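Local coordinates for putative alpha-L-fucosidase (Bacteroides thetaiotaomicron, PDB 3EYP), which is probably an alpha-L-fucosidase of glycoside hydrolase family 29, removing terminal fucose from glycans, though its activity remains putative, at residues G217-W221 and D415-I419; K360-A366 and Q440-P446; R20-F25 and W161-W165; K64-I68 and A312-K316. All coordinates share one frame. Numbering follows the deposited sequence.

Interactions 3 and 4 lie in the TIM-barrel-type domain, interaction 2 in the beta-sandwich F5/8 type C domain, and interaction 1 joins the two. Interactions 3 and 4, with centres about 16 Å apart, meet where strand 22-26 packs against the shell: Ile68 CG2 lies 3.3 Å from Ala24 N, and Met22 CE 4.1 Å from Leu315 CD2. Interaction 1 touches interaction 2, also about 16 Å away between centres, through Asp415 OD1 and Gln440 OE1 at 3.7 Å. Interaction 3 is inside the barrel, where a glycerol, probably from the crystallisation liquor, sits about 4 Å from the side chain of Trp164; the centre of interaction 2 is about 34 Å from that of interaction 3.

Interaction 1. Residues G217-W221 and D415-I419; sequences GDPCW and DKQAI
This is an interdomain contact: a loop of the TIM-barrel-type domain, 217-221, meets a loop of the F5/8 type C beta-sandwich, 415-419. Neither segment is regular helix or strand. A cis peptide precedes Pro219; Pro219 CA and Ala418 CA, 5.5 Å apart, are the closest pair of CA atoms. Asp218 (chi1 t) and Lys416 (m, m, m, t) form a salt bridge, Lys416 NZ donating to Asp218 OD1 at 2.7 Å. Water 1 donates to Asp218 OD2 (2.7 Å) and weakly accepts from Gln417 N (3.4 Å). Ala418, small enough to fit closely, has CB 3.9 Å from Pro219 CB and over the face of Trp221 (chi1 m, chi2 98°), a CH-pi contact 3.9 Å from the centroid of the six-membered ring. Gln417 OE1 lies near the ring plane at its edge, 4.0 Å from Trp221 CZ2, and Gln417 NE2 is 3.7 Å from Pro219 CD. His391 stacks edge-to-face on Trp221. One salt bridge thus sits beside an apolar patch with Ala418 CB between proline and indole face.

Interaction 2. Residues K360-A366 and Q440-P446; sequences KDGEVKA and QDGKACP
Within the beta-sandwich of the F5/8 type C domain, a loop leading into strand 366-372 packs on the end of strand 434-442 and the turn after it. Val364, Cys445 and Gln440 bury the most surface. Residues 360-363 form a type II turn, Glu363 N to Lys360 O 3.0 Å, with Gly362 at phi 87°, which glycine tolerates best. Val364 (chi1 m) packs its methyls against the backbone of 442-445: Val364 CA is 4.0 Å from Cys445 CA, and Val364 CG1 3.5 Å from Gly442 O. Cys445 (chi1 p), small enough to sit against the 360-363 turn, has CB 3.0 Å from Lys360 O and CA 3.2 Å from Glu363 O, the latter a CA-H...O contact. Gln440 belongs with Asp441 to a classic bulge facing Lys395; its OE1 is hydrogen-bonded to Ser397 OG, and Gln440 O accepts from Lys365 NZ at 2.5 Å, though that oxygen's placing is less certain. Water 2 accepts from Gly362 N (3.0 Å) and Cys445 N (2.9 Å); water 3 donates to Val364 O at 3.0 Å and Ala444 O at 2.9 Å.

Interaction 3. Residues R20-F25 and W161-W165; sequences REMIAF and WETWW
Arg20 carries most of the polar load here, reaching from the end of helix 12-20 to residues 161 and 162. Its extended side chain (chi1 m, chi2 and chi3 t) brings both partners to the guanidinium edge: NH1 donates to Glu162 OE1 at 2.7 Å, a salt bridge, and NH2 to the carbonyl Trp161 O at 2.9 Å. NE is met by Glu16; arginine suits this buried place because its planar group offers several donors at once. Glu162 (chi1 t) also sets OE1 3.6 Å from Ile23 CD1, and its OE2 lies close to Glu253 OE1, two like charges. Glu21 turns the chain at phi 71°, and Met22 N donates to Arg20 O at 2.7 Å as strand 22-26 begins. In the parallel sheet of the TIM-barrel-type domain, strands 70-76 and 119-124 lie between strands 22-26 and 162-164. The segments therefore meet by side chains across the barrel interior, their directions 44° apart and CA atoms far apart, 10.0 Å for Ile23 with Glu162 and 10.4 Å for Phe25 with Trp164. Phe25 (chi1 -127°) points its edge at the face of Trp164 (chi1 -133°), the centroids of the Phe25 ring and the six-membered Trp164 ring 4.9 Å apart, planes at 63°, with Phe25 CZ 3.8 Å from Trp164 CE2. Trp164 NE1 hydrogen-bonds Glu253 OE2, and Phe195 stacks on the same indole.

Interaction 4. Residues K64-I68 and A312-K316; sequences KAAGI and AALLK
A close, largely apolar contact between two outer elements of the TIM-barrel-type domain sets the C-terminal end of helix 56-65 against helix 306-323. No direct hydrogen bond crosses it, and the small residues let the backbones come near: Ala66 CA is 4.4 Å from Ala313 CA. Methyl meets methyl at Ala66 CB and Ala312 CB, 3.8 Å apart, and at Ala65 CB and Ala313 CB, 4.2 Å apart; Ala65 O also lies 3.7 Å from Ala313 CA. Bulkier side chains would force such backbones apart. Water 4 supplies the polar link, donating to Ala66 O at 2.7 Å and Ala312 O at 2.9 Å. Lys316 (t, p, t, t) lays its aliphatic part along the turn, with CB 3.5 Å from Ala66 O and CE 3.9 Å from Gly67 CA, while its NZ makes a salt bridge with Asp320 within its own helix. Gly67 suits its place twice over: its phi of 65° favours glycine, and a CB there would clash with Lys316 CE. Beyond it Ile68 (m, t) heads inward to touch Met22 and Ala24 of strand 22-26. Helix 56-65 ends in a Schellman motif, Gly67 at positive phi with two bonds back into the last turn, one of them Gly67 N to Lys64 O at 3.1 Å, and the chain passes on to strand 70-76, the helix-to-strand turn of a beta/alpha barrel.

Interaction 1. Residues G217-W221 and D415-I419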
loop_
_atom_site.group_PDB
_atom_site.type_symbol
_atom_site.label_atom_id
_atom_site.label_comp_id
_atom_site.label_asym_id
_atom_site.label_seq_id
_atom_site.Cartn_x
_atom_site.Cartn_y
_atom_site.Cartn_z
ATOM N N GLY A 217 -3.911 -0.218 11.602
ATOM C CA GLY A 217 -4.192 0.234 12.941
ATOM C C GLY A 217 -4.222 1.734 13.117
ATOM O O GLY A 217 -3.751 2.524 12.254
ATOM N N ASP A 218 -4.761 2.126 14.267
ATOM C CA ASP A 218 -4.651 3.534 14.712
ATOM C C ASP A 218 -4.129 3.454 16.146
ATOM O O ASP A 218 -4.850 3.045 17.059
ATOM C CB ASP A 218 -5.996 4.231 14.579
ATOM C CG ASP A 218 -5.973 5.654 15.006
ATOM O OD1 ASP A 218 -7.030 6.309 14.900
ATOM O OD2 ASP A 218 -4.935 6.122 15.500
ATOM N N PRO A 219 -2.852 3.764 16.361
ATOM C CA PRO A 219 -1.883 4.217 15.390
ATOM C C PRO A 219 -1.370 3.068 14.546
ATOM O O PRO A 219 -1.591 1.900 14.835
ATOM C CB PRO A 219 -0.735 4.731 16.249
ATOM C CG PRO A 219 -0.831 3.840 17.490
ATOM C CD PRO A 219 -2.283 3.684 17.722
ATOM N N CYS A 220 -0.661 3.460 13.500
ATOM C CA CYS A 220 0.093 2.531 12.710
ATOM C C CYS A 220 1.486 3.115 12.482
ATOM O O CYS A 220 1.662 3.982 11.655
ATOM C CB CYS A 220 -0.629 2.270 11.369
ATOM S SG CYS A 220 0.246 1.068 10.321
ATOM N N TRP A 221 2.465 2.589 13.197
ATOM C CA TRP A 221 3.858 3.023 13.043
ATOM C C TRP A 221 4.540 2.266 11.914
ATOM O O TRP A 221 4.175 1.109 11.589
ATOM C CB TRP A 221 4.656 2.842 14.339
ATOM C CG TRP A 221 3.955 3.352 15.540
ATOM C CD1 TRP A 221 3.233 2.611 16.419
ATOM C CD2 TRP A 221 3.840 4.718 15.975
ATOM N NE1 TRP A 221 2.697 3.421 17.382
ATOM C CE2 TRP A 221 3.063 4.711 17.148
ATOM C CE3 TRP A 221 4.340 5.936 15.515
ATOM C CZ2 TRP A 221 2.742 5.879 17.839
ATOM C CZ3 TRP A 221 4.023 7.109 16.225
ATOM C CH2 TRP A 221 3.248 7.065 17.362
ATOM N N ASP A 415 -5.998 13.838 20.718
ATOM C CA ASP A 415 -4.987 12.982 21.303
ATOM C C ASP A 415 -4.696 11.821 20.369
ATOM O O ASP A 415 -4.577 10.656 20.797
ATOM C CB ASP A 415 -5.486 12.499 22.675
ATOM C CG ASP A 415 -5.651 13.655 23.692
ATOM O OD1 ASP A 415 -4.937 14.683 23.559
ATOM O OD2 ASP A 415 -6.526 13.524 24.587
ATOM N N LYS A 416 -4.573 12.181 19.085
ATOM C CA LYS A 416 -4.085 11.282 18.049
ATOM C C LYS A 416 -2.614 11.025 18.285
ATOM O O LYS A 416 -1.939 11.765 18.967
ATOM C CB LYS A 416 -4.334 11.828 16.653
ATOM C CG LYS A 416 -5.801 12.079 16.323
ATOM C CD LYS A 416 -6.644 10.959 16.717
ATOM C CE LYS A 416 -6.601 9.814 15.737
ATOM N NZ LYS A 416 -7.238 8.579 16.349
ATOM N N GLN A 417 -2.128 9.905 17.778
ATOM C CA GLN A 417 -0.737 9.536 18.048
ATOM C C GLN A 417 0.229 9.669 16.866
ATOM O O GLN A 417 1.015 10.621 16.815
ATOM C CB GLN A 417 -0.687 8.149 18.610
ATOM C CG GLN A 417 -1.310 8.010 19.956
ATOM C CD GLN A 417 -1.191 6.578 20.437
ATOM O OE1 GLN A 417 -0.093 6.035 20.599
ATOM N NE2 GLN A 417 -2.298 5.965 20.644
ATOM N N ALA A 418 0.138 8.734 15.909
ATOM C CA ALA A 418 1.027 8.778 14.703
ATOM C C ALA A 418 0.606 9.804 13.697
ATOM O O ALA A 418 -0.567 10.171 13.563
ATOM C CB ALA A 418 1.117 7.389 13.994
ATOM N N ILE A 419 1.624 10.251 12.977
ATOM C CA ILE A 419 1.449 10.941 11.745
ATOM C C ILE A 419 2.060 10.181 10.587
ATOM O O ILE A 419 1.359 9.694 9.707
ATOM C CB ILE A 419 1.999 12.370 11.755
ATOM C CG1 ILE A 419 1.326 13.218 12.861
ATOM C CG2 ILE A 419 1.703 12.971 10.411
ATOM C CD1 ILE A 419 1.903 14.666 13.029
HETATM O O HOH W 1 -2.810 7.767 15.256
#

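Interaction 2. Residues K360-A366 and Q440-P446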
loop_
_atom_site.group_PDB
_atom_site.type_symbol
_atom_site.label_atom_id
_atom_site.label_comp_id
_atom_site.label_asym_id
_atom_site.label_seq_id
_atom_site.Cartn_x
_atom_site.Cartn_y
_atom_site.Cartn_z
ATOM N N LYS A 360 12.140 23.862 17.115
ATOM C CA LYS A 360 13.508 24.018 17.582
ATOM C C LYS A 360 13.997 22.716 18.218
ATOM O O LYS A 360 13.218 21.979 18.820
ATOM C CB LYS A 360 13.586 25.181 18.608
ATOM C CG LYS A 360 13.232 26.522 18.019
ATOM C CD LYS A 360 13.248 27.624 19.085
ATOM C CE LYS A 360 12.732 28.916 18.512
ATOM N NZ LYS A 360 12.448 29.882 19.583
ATOM N N ASP A 361 15.299 22.471 18.096
ATOM C CA ASP A 361 15.925 21.279 18.671
ATOM C C ASP A 361 15.510 21.137 20.121
ATOM O O ASP A 361 15.681 22.054 20.968
ATOM C CB ASP A 361 17.460 21.325 18.599
ATOM C CG ASP A 361 18.019 21.192 17.192
ATOM O OD1 ASP A 361 17.321 20.713 16.277
ATOM O OD2 ASP A 361 19.216 21.563 16.999
ATOM N N GLY A 362 14.963 19.964 20.402
ATOM C CA GLY A 362 14.648 19.525 21.770
ATOM C C GLY A 362 13.299 19.947 22.272
ATOM O O GLY A 362 12.891 19.618 23.370
ATOM N N GLU A 363 12.639 20.774 21.490
ATOM C CA GLU A 363 11.304 21.164 21.844
ATOM C C GLU A 363 10.291 20.426 20.941
ATOM O O GLU A 363 10.182 20.710 19.759
ATOM C CB GLU A 363 11.150 22.656 21.650
ATOM C CG GLU A 363 9.757 23.055 21.935
ATOM C CD GLU A 363 9.407 22.791 23.361
ATOM O OE1 GLU A 363 8.540 21.901 23.607
ATOM O OE2 GLU A 363 10.058 23.455 24.230
ATOM N N VAL A 364 9.550 19.512 21.562
ATOM C CA VAL A 364 8.689 18.549 20.868
ATOM C C VAL A 364 7.267 19.041 20.711
ATOM O O VAL A 364 6.498 18.495 19.918
ATOM C CB VAL A 364 8.693 17.148 21.595
ATOM C CG1 VAL A 364 10.106 16.594 21.726
ATOM C CG2 VAL A 364 7.988 17.200 22.945
ATOM N N LYS A 365 6.950 20.095 21.456
ATOM C CA LYS A 365 5.601 20.716 21.429
ATOM C C LYS A 365 5.544 21.964 20.556
ATOM O O LYS A 365 6.523 22.723 20.445
ATOM C CB LYS A 365 5.077 21.062 22.843
ATOM C CG LYS A 365 4.961 19.901 23.823
ATOM C CD LYS A 365 4.329 20.328 25.129
ATOM C CE LYS A 365 3.547 19.156 25.820
ATOM N NZ LYS A 365 2.006 18.900 25.494
ATOM N N ALA A 366 4.390 22.112 19.901
ATOM C CA ALA A 366 4.004 23.340 19.176
ATOM C C ALA A 366 2.517 23.524 19.028
ATOM O O ALA A 366 1.730 22.569 18.899
ATOM C CB ALA A 366 4.663 23.422 17.829
ATOM N N GLN A 440 1.471 17.971 20.658
ATOM C CA GLN A 440 1.432 17.797 22.119
ATOM C C GLN A 440 2.557 17.020 22.734
ATOM O O GLN A 440 2.904 17.219 23.872
ATOM C CB GLN A 440 0.094 17.181 22.521
ATOM C CG GLN A 440 -0.988 18.168 22.292
ATOM C CD GLN A 440 -2.361 17.575 22.247
ATOM O OE1 GLN A 440 -2.671 16.719 21.409
ATOM N NE2 GLN A 440 -3.226 18.087 23.110
ATOM N N ASP A 441 3.153 16.147 21.964
ATOM C CA ASP A 441 4.256 15.297 22.447
ATOM C C ASP A 441 4.953 14.652 21.276
ATOM O O ASP A 441 4.389 14.539 20.161
ATOM C CB ASP A 441 3.734 14.210 23.386
ATOM C CG ASP A 441 4.789 13.697 24.346
ATOM O OD1 ASP A 441 5.922 14.217 24.420
ATOM O OD2 ASP A 441 4.492 12.721 25.040
ATOM N N GLY A 442 6.190 14.250 21.553
ATOM C CA GLY A 442 7.065 13.631 20.559
ATOM C C GLY A 442 8.391 13.193 21.082
ATOM O O GLY A 442 8.717 13.455 22.211
ATOM N N LYS A 443 9.117 12.494 20.232
ATOM C CA LYS A 443 10.480 12.068 20.487
ATOM C C LYS A 443 11.477 13.130 20.006
ATOM O O LYS A 443 12.655 13.126 20.395
ATOM C CB LYS A 443 10.792 10.788 19.743
ATOM C CG LYS A 443 9.979 9.624 20.203
ATOM C CD LYS A 443 10.173 8.454 19.259
ATOM C CE LYS A 443 11.561 7.851 19.393
ATOM N NZ LYS A 443 11.925 7.010 18.241
ATOM N N ALA A 444 10.980 14.020 19.153
ATOM C CA ALA A 444 11.784 15.145 18.667
ATOM C C ALA A 444 10.935 16.316 18.181
ATOM O O ALA A 444 9.728 16.238 18.062
ATOM C CB ALA A 444 12.781 14.710 17.579
ATOM N N CYS A 445 11.604 17.422 17.927
ATOM C CA CYS A 445 10.898 18.629 17.490
ATOM C C CYS A 445 10.130 18.255 16.226
ATOM O O CYS A 445 10.606 17.460 15.459
ATOM C CB CYS A 445 11.821 19.801 17.220
ATOM S SG CYS A 445 13.037 19.540 15.990
ATOM N N PRO A 446 8.963 18.833 16.013
ATOM C CA PRO A 446 8.135 18.506 14.824
ATOM C C PRO A 446 8.761 18.869 13.497
ATOM O O PRO A 446 9.517 19.829 13.374
ATOM C CB PRO A 446 6.879 19.340 15.018
ATOM C CG PRO A 446 7.180 20.321 16.093
ATOM C CD PRO A 446 8.325 19.821 16.893
HETATM O O HOH W 2 14.450 17.611 18.592
HETATM O O HOH W 3 6.884 16.420 17.829
#

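Interaction 3. Residues R20-F25 and W161-W165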
loop_
_atom_site.group_PDB
_atom_site.type_symbol
_atom_site.label_atom_id
_atom_site.label_comp_id
_atom_site.label_asym_id
_atom_site.label_seq_id
_atom_site.Cartn_x
_atom_site.Cartn_y
_atom_site.Cartn_z
ATOM N N ARG A 20 3.845 5.983 -3.696
ATOM C CA ARG A 20 2.897 5.367 -4.677
ATOM C C ARG A 20 1.429 5.570 -4.242
ATOM O O ARG A 20 0.497 5.822 -5.015
ATOM C CB ARG A 20 3.162 3.868 -4.831
ATOM C CG ARG A 20 4.541 3.490 -5.292
ATOM C CD ARG A 20 4.632 1.953 -5.451
ATOM N NE ARG A 20 6.001 1.488 -5.576
ATOM C CZ ARG A 20 6.384 0.220 -5.395
ATOM N NH1 ARG A 20 5.519 -0.735 -5.089
ATOM N NH2 ARG A 20 7.631 -0.089 -5.523
ATOM N N GLU A 21 1.286 5.489 -2.941
ATOM C CA GLU A 21 -0.017 5.587 -2.218
ATOM C C GLU A 21 -0.909 4.413 -2.416
ATOM O O GLU A 21 -1.340 3.771 -1.463
ATOM C CB GLU A 21 -0.726 6.921 -2.497
ATOM C CG GLU A 21 0.081 8.040 -1.869
ATOM C CD GLU A 21 -0.564 9.409 -1.870
ATOM O OE1 GLU A 21 -1.669 9.591 -2.428
ATOM O OE2 GLU A 21 0.100 10.305 -1.281
ATOM N N MET A 22 -1.104 4.069 -3.674
ATOM C CA MET A 22 -1.929 2.902 -4.064
ATOM C C MET A 22 -1.160 2.001 -5.039
ATOM O O MET A 22 -0.285 2.447 -5.811
ATOM C CB MET A 22 -3.231 3.378 -4.737
ATOM C CG MET A 22 -4.357 3.877 -3.821
ATOM S SD MET A 22 -5.908 4.452 -4.543
ATOM C CE MET A 22 -6.748 2.931 -4.834
ATOM N N ILE A 23 -1.467 0.724 -4.985
ATOM C CA ILE A 23 -0.891 -0.328 -5.879
ATOM C C ILE A 23 -2.013 -1.266 -6.329
ATOM O O ILE A 23 -2.893 -1.592 -5.523
ATOM C CB ILE A 23 0.217 -1.154 -5.183
ATOM C CG1 ILE A 23 1.260 -0.261 -4.565
ATOM C CG2 ILE A 23 0.851 -2.114 -6.147
ATOM C CD1 ILE A 23 2.330 -1.008 -3.680
ATOM N N ALA A 24 -2.079 -1.652 -7.608
ATOM C CA ALA A 24 -3.055 -2.703 -7.968
ATOM C C ALA A 24 -2.528 -4.131 -7.811
ATOM O O ALA A 24 -1.392 -4.403 -8.035
ATOM C CB ALA A 24 -3.617 -2.497 -9.373
ATOM N N PHE A 25 -3.425 -5.031 -7.374
ATOM C CA PHE A 25 -3.154 -6.464 -7.360
ATOM C C PHE A 25 -4.011 -7.021 -8.498
ATOM O O PHE A 25 -5.066 -6.509 -8.767
ATOM C CB PHE A 25 -3.696 -7.112 -6.077
ATOM C CG PHE A 25 -2.704 -7.923 -5.292
ATOM C CD1 PHE A 25 -1.582 -8.497 -5.880
ATOM C CD2 PHE A 25 -2.939 -8.153 -3.920
ATOM C CE1 PHE A 25 -0.750 -9.238 -5.164
ATOM C CE2 PHE A 25 -2.084 -8.913 -3.187
ATOM C CZ PHE A 25 -0.982 -9.443 -3.777
ATOM N N TRP A 161 9.490 -3.519 -9.588
ATOM C CA TRP A 161 9.446 -2.577 -8.452
ATOM C C TRP A 161 8.879 -3.147 -7.144
ATOM O O TRP A 161 8.991 -2.535 -6.080
ATOM C CB TRP A 161 8.651 -1.328 -8.823
ATOM C CG TRP A 161 9.186 -0.516 -9.925
ATOM C CD1 TRP A 161 8.936 -0.677 -11.261
ATOM C CD2 TRP A 161 9.950 0.673 -9.786
ATOM N NE1 TRP A 161 9.544 0.333 -11.966
ATOM C CE2 TRP A 161 10.176 1.175 -11.078
ATOM C CE3 TRP A 161 10.477 1.367 -8.684
ATOM C CZ2 TRP A 161 10.914 2.330 -11.300
ATOM C CZ3 TRP A 161 11.221 2.515 -8.915
ATOM C CH2 TRP A 161 11.434 2.980 -10.208
ATOM N N GLU A 162 8.281 -4.315 -7.242
ATOM C CA GLU A 162 7.869 -5.088 -6.043
ATOM C C GLU A 162 7.861 -6.563 -6.298
ATOM O O GLU A 162 7.420 -7.021 -7.351
ATOM C CB GLU A 162 6.491 -4.671 -5.547
ATOM C CG GLU A 162 6.144 -5.194 -4.161
ATOM C CD GLU A 162 5.310 -4.229 -3.320
ATOM O OE1 GLU A 162 5.336 -3.005 -3.624
ATOM O OE2 GLU A 162 4.594 -4.732 -2.388
ATOM N N THR A 163 8.382 -7.298 -5.314
ATOM C CA THR A 163 8.258 -8.780 -5.271
ATOM C C THR A 163 7.506 -9.105 -4.011
ATOM O O THR A 163 7.821 -8.594 -2.946
ATOM C CB THR A 163 9.646 -9.475 -5.274
ATOM O OG1 THR A 163 10.273 -9.289 -6.539
ATOM C CG2 THR A 163 9.558 -10.951 -5.044
ATOM N N TRP A 164 6.473 -9.920 -4.154
ATOM C CA TRP A 164 5.538 -10.221 -3.053
ATOM C C TRP A 164 5.669 -11.666 -2.639
ATOM O O TRP A 164 5.470 -12.587 -3.462
ATOM C CB TRP A 164 4.127 -9.976 -3.490
ATOM C CG TRP A 164 3.245 -9.214 -2.586
ATOM C CD1 TRP A 164 3.196 -7.870 -2.432
ATOM C CD2 TRP A 164 2.223 -9.749 -1.750
ATOM N NE1 TRP A 164 2.241 -7.530 -1.509
ATOM C CE2 TRP A 164 1.603 -8.663 -1.101
ATOM C CE3 TRP A 164 1.778 -11.046 -1.478
ATOM C CZ2 TRP A 164 0.537 -8.829 -0.205
ATOM C CZ3 TRP A 164 0.729 -11.203 -0.581
ATOM C CH2 TRP A 164 0.117 -10.089 0.020
ATOM N N TRP A 165 5.926 -11.854 -1.342
ATOM C CA TRP A 165 6.034 -13.208 -0.762
ATOM C C TRP A 165 4.905 -13.433 0.224
ATOM O O TRP A 165 4.967 -12.969 1.365
ATOM C CB TRP A 165 7.372 -13.448 -0.075
ATOM C CG TRP A 165 8.550 -13.560 -1.015
ATOM C CD1 TRP A 165 8.512 -13.978 -2.295
ATOM C CD2 TRP A 165 9.925 -13.254 -0.733
ATOM N NE1 TRP A 165 9.749 -13.964 -2.841
ATOM C CE2 TRP A 165 10.649 -13.489 -1.920
ATOM C CE3 TRP A 165 10.612 -12.804 0.397
ATOM C CZ2 TRP A 165 12.038 -13.328 -2.006
ATOM C CZ3 TRP A 165 11.984 -12.601 0.311
ATOM C CH2 TRP A 165 12.698 -12.904 -0.874
#

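Interaction 4. Residues K64-I68 and A312-K316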
loop_
_atom_site.group_PDB
_atom_site.type_symbol
_atom_site.label_atom_id
_atom_site.label_comp_id
_atom_site.label_asym_id
_atom_site.label_seq_id
_atom_site.Cartn_x
_atom_site.Cartn_y
_atom_site.Cartn_z
ATOM N N LYS A 64 -5.057 3.751 -14.885
ATOM C CA LYS A 64 -4.866 5.169 -15.220
ATOM C C LYS A 64 -6.035 5.976 -14.666
ATOM O O LYS A 64 -5.851 6.967 -13.964
ATOM C CB LYS A 64 -4.747 5.396 -16.727
ATOM C CG LYS A 64 -3.483 4.902 -17.244
ATOM C CD LYS A 64 -2.333 5.834 -16.914
ATOM C CE LYS A 64 -1.050 5.370 -17.580
ATOM N NZ LYS A 64 0.056 6.303 -17.240
ATOM N N ALA A 65 -7.240 5.524 -14.972
ATOM C CA ALA A 65 -8.439 6.247 -14.560
ATOM C C ALA A 65 -8.552 6.280 -13.057
ATOM O O ALA A 65 -9.307 7.090 -12.483
ATOM C CB ALA A 65 -9.715 5.652 -15.132
ATOM N N ALA A 66 -7.851 5.364 -12.421
ATOM C CA ALA A 66 -7.999 5.223 -10.985
ATOM C C ALA A 66 -6.894 5.860 -10.205
ATOM O O ALA A 66 -6.905 5.818 -8.993
ATOM C CB ALA A 66 -8.162 3.809 -10.593
ATOM N N GLY A 67 -5.980 6.465 -10.937
ATOM C CA GLY A 67 -4.788 7.102 -10.388
ATOM C C GLY A 67 -3.774 6.194 -9.721
ATOM O O GLY A 67 -3.048 6.637 -8.827
ATOM N N ILE A 68 -3.737 4.932 -10.141
ATOM C CA ILE A 68 -2.847 3.885 -9.540
ATOM C C ILE A 68 -1.540 3.738 -10.318
ATOM O O ILE A 68 -1.578 3.406 -11.516
ATOM C CB ILE A 68 -3.583 2.482 -9.415
ATOM C CG1 ILE A 68 -4.799 2.588 -8.475
ATOM C CG2 ILE A 68 -2.608 1.328 -8.900
ATOM C CD1 ILE A 68 -5.831 1.347 -8.491
ATOM N N ALA A 312 -13.359 2.232 -8.633
ATOM C CA ALA A 312 -11.993 2.730 -8.581
ATOM C C ALA A 312 -11.824 4.105 -9.229
ATOM O O ALA A 312 -11.125 5.006 -8.703
ATOM C CB ALA A 312 -11.005 1.713 -9.239
ATOM N N ALA A 313 -12.447 4.273 -10.380
ATOM C CA ALA A 313 -12.401 5.600 -11.062
ATOM C C ALA A 313 -13.102 6.700 -10.223
ATOM O O ALA A 313 -12.607 7.804 -10.075
ATOM C CB ALA A 313 -12.996 5.536 -12.518
ATOM N N LEU A 314 -14.251 6.362 -9.675
ATOM C CA LEU A 314 -15.025 7.304 -8.848
ATOM C C LEU A 314 -14.271 7.614 -7.537
ATOM O O LEU A 314 -14.268 8.733 -7.059
ATOM C CB LEU A 314 -16.426 6.758 -8.548
ATOM C CG LEU A 314 -17.342 6.585 -9.775
ATOM C CD1 LEU A 314 -18.684 5.872 -9.444
ATOM C CD2 LEU A 314 -17.539 7.941 -10.468
ATOM N N LEU A 315 -13.643 6.608 -6.942
ATOM C CA LEU A 315 -12.821 6.870 -5.744
ATOM C C LEU A 315 -11.765 7.920 -6.075
ATOM O O LEU A 315 -11.480 8.819 -5.283
ATOM C CB LEU A 315 -12.191 5.584 -5.211
ATOM C CG LEU A 315 -11.158 5.660 -4.074
ATOM C CD1 LEU A 315 -11.735 6.160 -2.777
ATOM C CD2 LEU A 315 -10.509 4.293 -3.939
ATOM N N LYS A 316 -11.189 7.822 -7.248
ATOM C CA LYS A 316 -10.065 8.741 -7.620
ATOM C C LYS A 316 -10.600 10.178 -7.743
ATOM O O LYS A 316 -10.017 11.153 -7.229
ATOM C CB LYS A 316 -9.401 8.318 -8.934
ATOM C CG LYS A 316 -8.535 9.363 -9.571
ATOM C CD LYS A 316 -7.352 9.708 -8.684
ATOM C CE LYS A 316 -6.303 10.582 -9.393
ATOM N NZ LYS A 316 -5.297 10.992 -8.323
HETATM O O HOH W 4 -8.678 4.749 -7.260
#